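Local coordinates for protein glycoside hydrolase family 81 (Clostridium thermocellum, PDB 6FOP) that probably hydrolyses beta-1,3-glucans such as laminarin, as a family 81 glycoside hydrolase of the cellulosome, at residues V20-I25 / Y392-W397; Y217-C223 / N256-I260; L327-D332 / R367-F371. All coordinates share one frame. Numbering follows the deposited sequence.

Contact 1: V20-I25 / Y392-W397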
loop_
_atom_site.group_PDB
_atom_site.type_symbol
_atom_site.label_atom_id
_atom_site.label_comp_id
_atom_site.label_asym_id
_atom_site.label_seq_id
_atom_site.Cartn_x
_atom_site.Cartn_y
_atom_site.Cartn_z
ATOM N N VAL A 20 -17.910 9.940 -13.135
ATOM C CA VAL A 20 -16.884 10.520 -12.284
ATOM C C VAL A 20 -17.292 10.301 -10.850
ATOM O O VAL A 20 -18.452 9.971 -10.571
ATOM C CB VAL A 20 -16.668 12.034 -12.553
ATOM C CG1 VAL A 20 -16.076 12.233 -13.927
ATOM C CG2 VAL A 20 -17.950 12.859 -12.382
ATOM N N PRO A 21 -16.348 10.491 -9.920
ATOM C CA PRO A 21 -16.778 10.400 -8.524
ATOM C C PRO A 21 -17.810 11.461 -8.150
ATOM O O PRO A 21 -17.884 12.510 -8.785
ATOM C CB PRO A 21 -15.505 10.653 -7.734
ATOM C CG PRO A 21 -14.405 10.537 -8.681
ATOM C CD PRO A 21 -14.910 10.775 -10.053
ATOM N N GLN A 22 -18.577 11.168 -7.102
ATOM C CA GLN A 22 -19.640 12.051 -6.640
ATOM C C GLN A 22 -19.177 13.506 -6.484
ATOM O O GLN A 22 -18.031 13.798 -6.110
ATOM C CB GLN A 22 -20.220 11.545 -5.322
ATOM C CG GLN A 22 -19.226 11.511 -4.191
ATOM C CD GLN A 22 -19.764 10.894 -2.931
ATOM O OE1 GLN A 22 -20.265 9.761 -2.927
ATOM N NE2 GLN A 22 -19.626 11.618 -1.838
ATOM N N ALA A 23 -20.109 14.401 -6.751
ATOM C CA ALA A 23 -19.867 15.836 -6.615
ATOM C C ALA A 23 -19.620 16.253 -5.168
ATOM O O ALA A 23 -18.772 17.109 -4.909
ATOM C CB ALA A 23 -21.050 16.606 -7.170
ATOM N N GLU A 24 -20.336 15.612 -4.234
ATOM C CA GLU A 24 -20.308 16.002 -2.820
ATOM C C GLU A 24 -19.017 15.482 -2.161
ATOM O O GLU A 24 -18.731 14.286 -2.209
ATOM C CB GLU A 24 -21.490 15.377 -2.070
ATOM C CG GLU A 24 -22.887 15.750 -2.556
ATOM C CD GLU A 24 -23.354 15.150 -3.903
ATOM O OE1 GLU A 24 -22.794 14.133 -4.439
ATOM O OE2 GLU A 24 -24.328 15.745 -4.431
ATOM N N ILE A 25 -18.264 16.372 -1.536
ATOM C CA ILE A 25 -17.071 16.028 -0.762
ATOM C C ILE A 25 -17.224 16.615 0.632
ATOM O O ILE A 25 -17.306 17.835 0.801
ATOM C CB ILE A 25 -15.768 16.517 -1.408
ATOM C CG1 ILE A 25 -15.669 16.026 -2.859
ATOM C CG2 ILE A 25 -14.564 15.979 -0.623
ATOM C CD1 ILE A 25 -14.404 16.425 -3.583
ATOM N N TYR A 392 -8.734 11.843 -18.435
ATOM C CA TYR A 392 -9.546 12.973 -18.000
ATOM C C TYR A 392 -9.107 13.389 -16.608
ATOM O O TYR A 392 -8.895 12.535 -15.753
ATOM C CB TYR A 392 -11.014 12.496 -17.957
ATOM C CG TYR A 392 -11.980 13.430 -17.281
ATOM C CD1 TYR A 392 -12.572 14.457 -17.978
ATOM C CD2 TYR A 392 -12.334 13.247 -15.947
ATOM C CE1 TYR A 392 -13.462 15.314 -17.364
ATOM C CE2 TYR A 392 -13.229 14.096 -15.321
ATOM C CZ TYR A 392 -13.804 15.123 -16.038
ATOM O OH TYR A 392 -14.707 15.983 -15.448
ATOM N N TYR A 393 -9.015 14.695 -16.362
ATOM C CA TYR A 393 -8.674 15.190 -15.024
ATOM C C TYR A 393 -9.940 15.691 -14.341
ATOM O O TYR A 393 -10.624 16.601 -14.855
ATOM C CB TYR A 393 -7.667 16.322 -15.107
ATOM C CG TYR A 393 -7.243 16.823 -13.748
ATOM C CD1 TYR A 393 -6.353 16.114 -12.954
ATOM C CD2 TYR A 393 -7.701 18.020 -13.257
ATOM C CE1 TYR A 393 -5.983 16.566 -11.704
ATOM C CE2 TYR A 393 -7.340 18.463 -12.010
ATOM C CZ TYR A 393 -6.472 17.747 -11.236
ATOM O OH TYR A 393 -6.119 18.266 -10.003
ATOM N N ASP A 394 -10.276 15.052 -13.216
ATOM C CA ASP A 394 -11.353 15.503 -12.348
ATOM C C ASP A 394 -10.779 16.532 -11.381
ATOM O O ASP A 394 -9.876 16.207 -10.621
ATOM C CB ASP A 394 -11.946 14.302 -11.615
ATOM C CG ASP A 394 -13.063 14.688 -10.648
ATOM O OD1 ASP A 394 -12.799 15.384 -9.652
ATOM O OD2 ASP A 394 -14.212 14.300 -10.900
ATOM N N SER A 395 -11.257 17.774 -11.460
ATOM C CA SER A 395 -10.721 18.863 -10.630
ATOM C C SER A 395 -11.532 19.099 -9.355
ATOM O O SER A 395 -11.263 20.033 -8.616
ATOM C CB SER A 395 -10.650 20.153 -11.426
ATOM O OG SER A 395 -11.951 20.519 -11.840
ATOM N N ASN A 396 -12.562 18.297 -9.129
ATOM C CA ASN A 396 -13.294 18.315 -7.856
ATOM C C ASN A 396 -12.475 17.574 -6.795
ATOM O O ASN A 396 -12.123 18.121 -5.763
ATOM C CB ASN A 396 -14.670 17.683 -8.102
ATOM C CG ASN A 396 -15.576 17.747 -6.901
ATOM O OD1 ASN A 396 -15.572 18.731 -6.153
ATOM N ND2 ASN A 396 -16.372 16.700 -6.715
ATOM N N TRP A 397 -12.147 16.317 -7.101
ATOM C CA TRP A 397 -11.278 15.504 -6.254
ATOM C C TRP A 397 -9.790 15.738 -6.537
ATOM O O TRP A 397 -8.966 15.719 -5.619
ATOM C CB TRP A 397 -11.606 14.007 -6.406
ATOM C CG TRP A 397 -12.948 13.645 -5.829
ATOM C CD1 TRP A 397 -14.171 13.813 -6.431
ATOM C CD2 TRP A 397 -13.216 13.112 -4.530
ATOM N NE1 TRP A 397 -15.176 13.391 -5.599
ATOM C CE2 TRP A 397 -14.621 12.969 -4.420
ATOM C CE3 TRP A 397 -12.414 12.748 -3.451
ATOM C CZ2 TRP A 397 -15.233 12.446 -3.274
ATOM C CZ3 TRP A 397 -13.017 12.242 -2.318
ATOM C CH2 TRP A 397 -14.411 12.096 -2.236
HETATM O O HOH W 1 -16.274 14.716 -9.097
#
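Two direct hydrogen bonds join the segments, both from a side chain to a backbone carbonyl. Trp397 NE1 donates to Gln22 O at 2.9 Å, and Asn396 ND2 to Ala23 O at 3.0 Å. One water adds a bridge: it donates to Pro21 O (2.7 Å) and Asp394 OD2 (2.8 Å), and accepts from Asn396 ND2 (3.1 Å). Asp394 also shapes its own turn. Its OD1 accepts from Trp397 N at 2.8 Å, an Asx motif at the end of strand 390-394.

The apolar part centres on the indole. Ile25 CD1 lies over the five-membered ring of Trp397, a CH-pi contact of 3.5 Å to the centroid. Pro21 CB is 3.7 Å from Trp397 CD1. Trp46 of helix 43-46 stacks on the indole. Apart from it, Val20 CG1 meets Tyr392 CE2 at 3.7 Å.

Segment 20-25 has no regular structure. Side chains of Trp397 and Asn396 bind the carbonyls of Gln22 and Ala23, so this N-terminal loop is held to the 390-394/399-403 hairpin without strand pairing.

Contact 2: Y217-C223 / N256-I260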
loop_
_atom_site.group_PDB
_atom_site.type_symbol
_atom_site.label_atom_id
_atom_site.label_comp_id
_atom_site.label_asym_id
_atom_site.label_seq_id
_atom_site.Cartn_x
_atom_site.Cartn_y
_atom_site.Cartn_z
ATOM N N TYR A 217 0.279 7.522 30.830
ATOM C CA TYR A 217 -0.553 7.990 29.705
ATOM C C TYR A 217 -1.061 9.414 29.935
ATOM O O TYR A 217 -1.088 10.208 29.010
ATOM C CB TYR A 217 -1.657 7.009 29.388
ATOM C CG TYR A 217 -1.181 5.820 28.561
ATOM C CD1 TYR A 217 -0.328 4.863 29.096
ATOM C CD2 TYR A 217 -1.589 5.665 27.239
ATOM C CE1 TYR A 217 0.093 3.778 28.340
ATOM C CE2 TYR A 217 -1.171 4.590 26.479
ATOM C CZ TYR A 217 -0.331 3.660 27.039
ATOM O OH TYR A 217 0.091 2.579 26.294
ATOM N N LYS A 218 -1.404 9.766 31.179
ATOM C CA LYS A 218 -1.770 11.143 31.495
ATOM C C LYS A 218 -0.636 12.102 31.203
ATOM O O LYS A 218 -0.876 13.206 30.723
ATOM C CB LYS A 218 -2.234 11.256 32.948
ATOM C CG LYS A 218 -2.688 12.655 33.315
ATOM C CD LYS A 218 -3.046 12.773 34.782
ATOM C CE LYS A 218 -3.436 14.219 35.087
ATOM N NZ LYS A 218 -3.552 14.518 36.534
ATOM N N ASP A 219 0.604 11.682 31.478
ATOM C CA ASP A 219 1.744 12.546 31.225
ATOM C C ASP A 219 1.802 13.072 29.796
ATOM O O ASP A 219 2.287 14.178 29.581
ATOM C CB ASP A 219 3.074 11.837 31.504
ATOM C CG ASP A 219 3.374 11.651 32.970
ATOM O OD1 ASP A 219 2.849 12.394 33.805
ATOM O OD2 ASP A 219 4.210 10.752 33.272
ATOM N N TYR A 220 1.373 12.266 28.829
ATOM C CA TYR A 220 1.413 12.676 27.408
ATOM C C TYR A 220 0.044 12.946 26.793
ATOM O O TYR A 220 -0.059 13.268 25.623
ATOM C CB TYR A 220 2.215 11.646 26.589
ATOM C CG TYR A 220 3.619 11.516 27.123
ATOM C CD1 TYR A 220 4.578 12.494 26.857
ATOM C CD2 TYR A 220 3.955 10.485 28.016
ATOM C CE1 TYR A 220 5.857 12.401 27.378
ATOM C CE2 TYR A 220 5.218 10.399 28.550
ATOM C CZ TYR A 220 6.160 11.365 28.233
ATOM O OH TYR A 220 7.397 11.271 28.763
ATOM N N ALA A 221 -1.016 12.932 27.610
ATOM C CA ALA A 221 -2.389 13.081 27.099
ATOM C C ALA A 221 -2.700 14.451 26.544
ATOM O O ALA A 221 -3.671 14.615 25.781
ATOM C CB ALA A 221 -3.428 12.711 28.168
ATOM N N TYR A 222 -1.919 15.447 26.945
ATOM C CA TYR A 222 -2.137 16.815 26.538
ATOM C C TYR A 222 -1.201 17.285 25.452
ATOM O O TYR A 222 -1.164 18.468 25.148
ATOM C CB TYR A 222 -2.176 17.756 27.781
ATOM C CG TYR A 222 -3.136 17.228 28.829
ATOM C CD1 TYR A 222 -4.501 17.298 28.624
ATOM C CD2 TYR A 222 -2.684 16.561 29.943
ATOM C CE1 TYR A 222 -5.406 16.757 29.541
ATOM C CE2 TYR A 222 -3.573 16.022 30.883
ATOM C CZ TYR A 222 -4.935 16.143 30.687
ATOM O OH TYR A 222 -5.802 15.601 31.613
ATOM N N CYS A 223 -0.452 16.349 24.865
ATOM C CA CYS A 223 0.425 16.629 23.729
ATOM C C CYS A 223 -0.341 16.216 22.484
ATOM O O CYS A 223 -0.266 15.079 22.024
ATOM C CB CYS A 223 1.738 15.878 23.891
ATOM S SG CYS A 223 2.751 16.503 25.248
ATOM N N ASN A 256 5.341 18.207 30.252
ATOM C CA ASN A 256 5.821 17.107 29.444
ATOM C C ASN A 256 5.644 17.438 27.967
ATOM O O ASN A 256 4.658 18.072 27.561
ATOM C CB ASN A 256 5.062 15.812 29.790
ATOM C CG ASN A 256 5.276 15.385 31.230
ATOM O OD1 ASN A 256 6.407 15.203 31.652
ATOM N ND2 ASN A 256 4.212 15.246 31.983
ATOM N N LYS A 257 6.575 16.960 27.146
ATOM C CA LYS A 257 6.440 17.071 25.702
ATOM C C LYS A 257 6.924 15.772 25.072
ATOM O O LYS A 257 8.080 15.394 25.200
ATOM C CB LYS A 257 7.220 18.259 25.136
ATOM C CG LYS A 257 6.849 18.534 23.682
ATOM C CD LYS A 257 7.485 19.786 23.126
ATOM C CE LYS A 257 7.033 19.999 21.702
ATOM N NZ LYS A 257 7.628 21.237 21.142
ATOM N N GLY A 258 6.007 15.097 24.420
ATOM C CA GLY A 258 6.270 13.843 23.731
ATOM C C GLY A 258 4.959 13.200 23.389
ATOM O O GLY A 258 3.917 13.809 23.506
ATOM N N THR A 259 5.024 11.952 22.940
ATOM C CA THR A 259 3.838 11.144 22.763
ATOM C C THR A 259 4.219 9.673 22.783
ATOM O O THR A 259 5.406 9.324 22.962
ATOM C CB THR A 259 3.031 11.535 21.501
ATOM O OG1 THR A 259 1.732 10.952 21.561
ATOM C CG2 THR A 259 3.694 11.097 20.208
ATOM N N ILE A 260 3.191 8.834 22.748
ATOM C CA ILE A 260 3.348 7.406 22.705
ATOM C C ILE A 260 2.940 6.974 21.298
ATOM O O ILE A 260 1.820 7.217 20.872
ATOM C CB ILE A 260 2.469 6.704 23.752
ATOM C CG1 ILE A 260 2.812 7.159 25.169
ATOM C CG2 ILE A 260 2.619 5.186 23.630
ATOM C CD1 ILE A 260 1.828 6.691 26.238
HETATM O O HOH W 2 3.509 15.193 34.869
HETATM O O HOH W 3 0.043 12.568 22.982
#
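Asn256 opens the second segment beside the last turn of helix 211-220. Its ND2 makes a weak hydrogen bond to Asp219 O at 3.3 Å. A water strengthens the link, accepting from Asn256 ND2 (3.0 Å) and donating to Asp219 OD1 (3.1 Å). Lys257 points its CB away, but its CA lies 3.8 Å from Cys223 SG.

Gly258 is the tightest point. Its N donates a weak hydrogen bond to Cys223 SG at 3.6 Å, and its O lies 3.0 Å from Cys223 CB. This carbonyl has no polar partner in the model. The Tyr220 ring packs on the glycine backbone, with CD1 3.6 Å from Gly258 C. A CB here would crowd Tyr220 CE1.

Thr259 joins through water: its OG1 donates to a water that donates to Tyr220 O and Cys223 O, all at 2.7 Å. Those two carbonyls belong to the first and last residues of a type I turn. Ile260 ends the segment with CD1 over the face of Tyr217, a CH-pi contact of 3.6 Å to the centroid. The hydroxyl of Tyr217 bonds to that of Tyr281.

In the beta-rich N-terminal part, the contact packs the end of helix 211-220 against the loop between strands 240-251 and 260-263. Cys223 also touches Val249 and Val251. Tyr133 of strand 133-139 borders both segments, touching Tyr220 and Ile260.

Contact 3: L327-D332 / R367-F371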
loop_
_atom_site.group_PDB
_atom_site.type_symbol
_atom_site.label_atom_id
_atom_site.label_comp_id
_atom_site.label_asym_id
_atom_site.label_seq_id
_atom_site.Cartn_x
_atom_site.Cartn_y
_atom_site.Cartn_z
ATOM N N LEU A 327 3.065 -15.214 -29.627
ATOM C CA LEU A 327 2.614 -14.000 -28.974
ATOM C C LEU A 327 2.596 -12.816 -29.929
ATOM O O LEU A 327 1.693 -11.976 -29.859
ATOM C CB LEU A 327 3.484 -13.711 -27.747
ATOM C CG LEU A 327 3.111 -12.450 -26.972
ATOM C CD1 LEU A 327 1.707 -12.508 -26.387
ATOM C CD2 LEU A 327 4.143 -12.212 -25.908
ATOM N N ALA A 328 3.600 -12.718 -30.799
ATOM C CA ALA A 328 3.661 -11.600 -31.734
ATOM C C ALA A 328 2.432 -11.529 -32.633
ATOM O O ALA A 328 1.984 -10.433 -32.981
ATOM C CB ALA A 328 4.945 -11.634 -32.542
ATOM N N LEU A 329 1.870 -12.681 -32.991
ATOM C CA LEU A 329 0.616 -12.679 -33.771
ATOM C C LEU A 329 -0.544 -12.006 -33.044
ATOM O O LEU A 329 -1.477 -11.510 -33.704
ATOM C CB LEU A 329 0.201 -14.093 -34.160
ATOM C CG LEU A 329 1.118 -14.787 -35.155
ATOM C CD1 LEU A 329 0.642 -16.219 -35.319
ATOM C CD2 LEU A 329 1.197 -14.075 -36.503
ATOM N N GLN A 330 -0.479 -12.007 -31.704
ATOM C CA GLN A 330 -1.482 -11.399 -30.838
ATOM C C GLN A 330 -1.045 -10.077 -30.233
ATOM O O GLN A 330 -1.675 -9.597 -29.299
ATOM C CB GLN A 330 -1.843 -12.381 -29.721
ATOM C CG GLN A 330 -2.180 -13.792 -30.178
ATOM C CD GLN A 330 -3.215 -13.859 -31.277
ATOM O OE1 GLN A 330 -3.135 -14.719 -32.167
ATOM N NE2 GLN A 330 -4.204 -12.971 -31.224
ATOM N N ALA A 331 0.013 -9.467 -30.757
ATOM C CA ALA A 331 0.578 -8.248 -30.152
ATOM C C ALA A 331 -0.400 -7.092 -30.087
ATOM O O ALA A 331 -0.301 -6.265 -29.169
ATOM C CB ALA A 331 1.829 -7.794 -30.908
ATOM N N ASP A 332 -1.326 -7.029 -31.035
ATOM C CA ASP A 332 -2.296 -5.951 -31.092
ATOM C C ASP A 332 -3.693 -6.372 -30.612
ATOM O O ASP A 332 -4.686 -5.714 -30.952
ATOM C CB ASP A 332 -2.337 -5.395 -32.518
ATOM C CG ASP A 332 -2.765 -6.430 -33.545
ATOM O OD1 ASP A 332 -2.811 -7.654 -33.221
ATOM O OD2 ASP A 332 -3.053 -5.997 -34.681
ATOM N N ARG A 367 7.168 -5.663 -33.425
ATOM C CA ARG A 367 5.717 -5.701 -33.245
ATOM C C ARG A 367 5.338 -5.281 -31.805
ATOM O O ARG A 367 4.404 -4.529 -31.588
ATOM C CB ARG A 367 5.153 -7.082 -33.564
ATOM C CG ARG A 367 5.085 -7.318 -35.062
ATOM C CD ARG A 367 3.992 -8.289 -35.473
ATOM N NE ARG A 367 2.662 -7.961 -34.937
ATOM C CZ ARG A 367 1.529 -8.583 -35.294
ATOM N NH1 ARG A 367 1.526 -9.565 -36.216
ATOM N NH2 ARG A 367 0.390 -8.230 -34.721
ATOM N N PHE A 368 6.107 -5.770 -30.842
ATOM C CA PHE A 368 5.824 -5.468 -29.442
ATOM C C PHE A 368 6.043 -3.984 -29.161
ATOM O O PHE A 368 5.156 -3.320 -28.622
ATOM C CB PHE A 368 6.713 -6.311 -28.510
ATOM C CG PHE A 368 6.482 -7.810 -28.573
ATOM C CD1 PHE A 368 5.255 -8.343 -28.886
ATOM C CD2 PHE A 368 7.516 -8.688 -28.267
ATOM C CE1 PHE A 368 5.060 -9.711 -28.921
ATOM C CE2 PHE A 368 7.304 -10.056 -28.291
ATOM C CZ PHE A 368 6.085 -10.552 -28.641
ATOM N N ILE A 369 7.223 -3.462 -29.500
ATOM C CA ILE A 369 7.573 -2.033 -29.268
ATOM C C ILE A 369 6.616 -1.118 -29.979
ATOM O O ILE A 369 6.183 -0.099 -29.439
ATOM C CB ILE A 369 9.015 -1.669 -29.699
ATOM C CG1 ILE A 369 9.994 -2.335 -28.751
ATOM C CG2 ILE A 369 9.247 -0.152 -29.681
ATOM C CD1 ILE A 369 11.460 -2.157 -29.082
ATOM N N SER A 370 6.287 -1.442 -31.234
ATOM C CA SER A 370 5.379 -0.609 -32.025
ATOM C C SER A 370 4.023 -0.474 -31.347
ATOM O O SER A 370 3.455 0.614 -31.264
ATOM C CB SER A 370 5.185 -1.185 -33.431
ATOM O OG SER A 370 4.240 -0.436 -34.176
ATOM N N PHE A 371 3.479 -1.604 -30.887
ATOM C CA PHE A 371 2.181 -1.573 -30.214
ATOM C C PHE A 371 2.258 -0.854 -28.864
ATOM O O PHE A 371 1.365 -0.080 -28.532
ATOM C CB PHE A 371 1.541 -2.965 -30.060
ATOM C CG PHE A 371 0.094 -2.884 -29.644
ATOM C CD1 PHE A 371 -0.871 -2.580 -30.582
ATOM C CD2 PHE A 371 -0.287 -3.005 -28.318
ATOM C CE1 PHE A 371 -2.204 -2.467 -30.245
ATOM C CE2 PHE A 371 -1.635 -2.911 -27.974
ATOM C CZ PHE A 371 -2.583 -2.638 -28.928
HETATM O O HOH W 4 -1.560 -11.070 -36.489
#
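Leu327 lies near the end of helix 317-329. Its CD2 reaches Phe368 CZ at 3.7 Å, although its CB points sideways. Ala328 continues this apolar patch, with CB 4.1 Å from Phe368 CE1 and CA 3.7 Å from the same atom. Ala328 and Arg367 also bring their CA atoms within 6.4 Å.

The carbonyl of Ala328 sits over the face of the Arg367 guanidinium, with O 3.0 Å from CZ. The angles are too poor for hydrogen bonds to its nitrogens. This carbonyl instead accepts from Ala331 N at 3.1 Å, within its own segment. Leu329 O is linked to Arg367 through a water, which donates to Leu329 O at 2.8 Å and accepts weakly from Arg367 NH1 at 3.4 Å.

Past the helix, Ala331 turns its CB toward helix 362-379, and CB lies 4.0 Å from Phe368 CD1 at the ring edge. Its O lies over the Phe371 ring, 3.4 Å from CD2, and accepts a hydrogen bond from His345 of helix 339-359. Asp332 closes the segment. Its CA makes a CH-pi contact with Phe371, 3.8 Å from the ring centroid. In the conformer given here, its OD1 forms a long salt bridge to Arg367 NH2, at 3.6 Å.

The contact joins two helices of the helical domain of a family 81 enzyme in the six-hairpin clan, consistent with an (alpha/alpha)6 barrel. No direct hydrogen bond crosses the segments. Apolar packing on Phe368 and Phe371 is joined by the Arg367 guanidinium, which lies under Ala328 O and pairs with Asp332.

From the N terminus, the chain first enters contact 1 in the loop after strand 8-11. The chain loop it opens closes only at 392-397, 367 residues later. Contacts 2 and 3 are both nested inside it, and none cross. Contact 2 closes a short loop within the beta-rich part, spanning strands 223-235 and 240-251. Contact 3 follows in series and closes a helical loop around helix 339-359. Their centres are 61 Å apart, on opposite sides of the chain's centre. After helix 362-379 comes strand 390-394, which completes contact 1. Contacts 2 and 3 are local to their own regions, whereas contact 1 ties an N-terminal loop to the C-terminal domain.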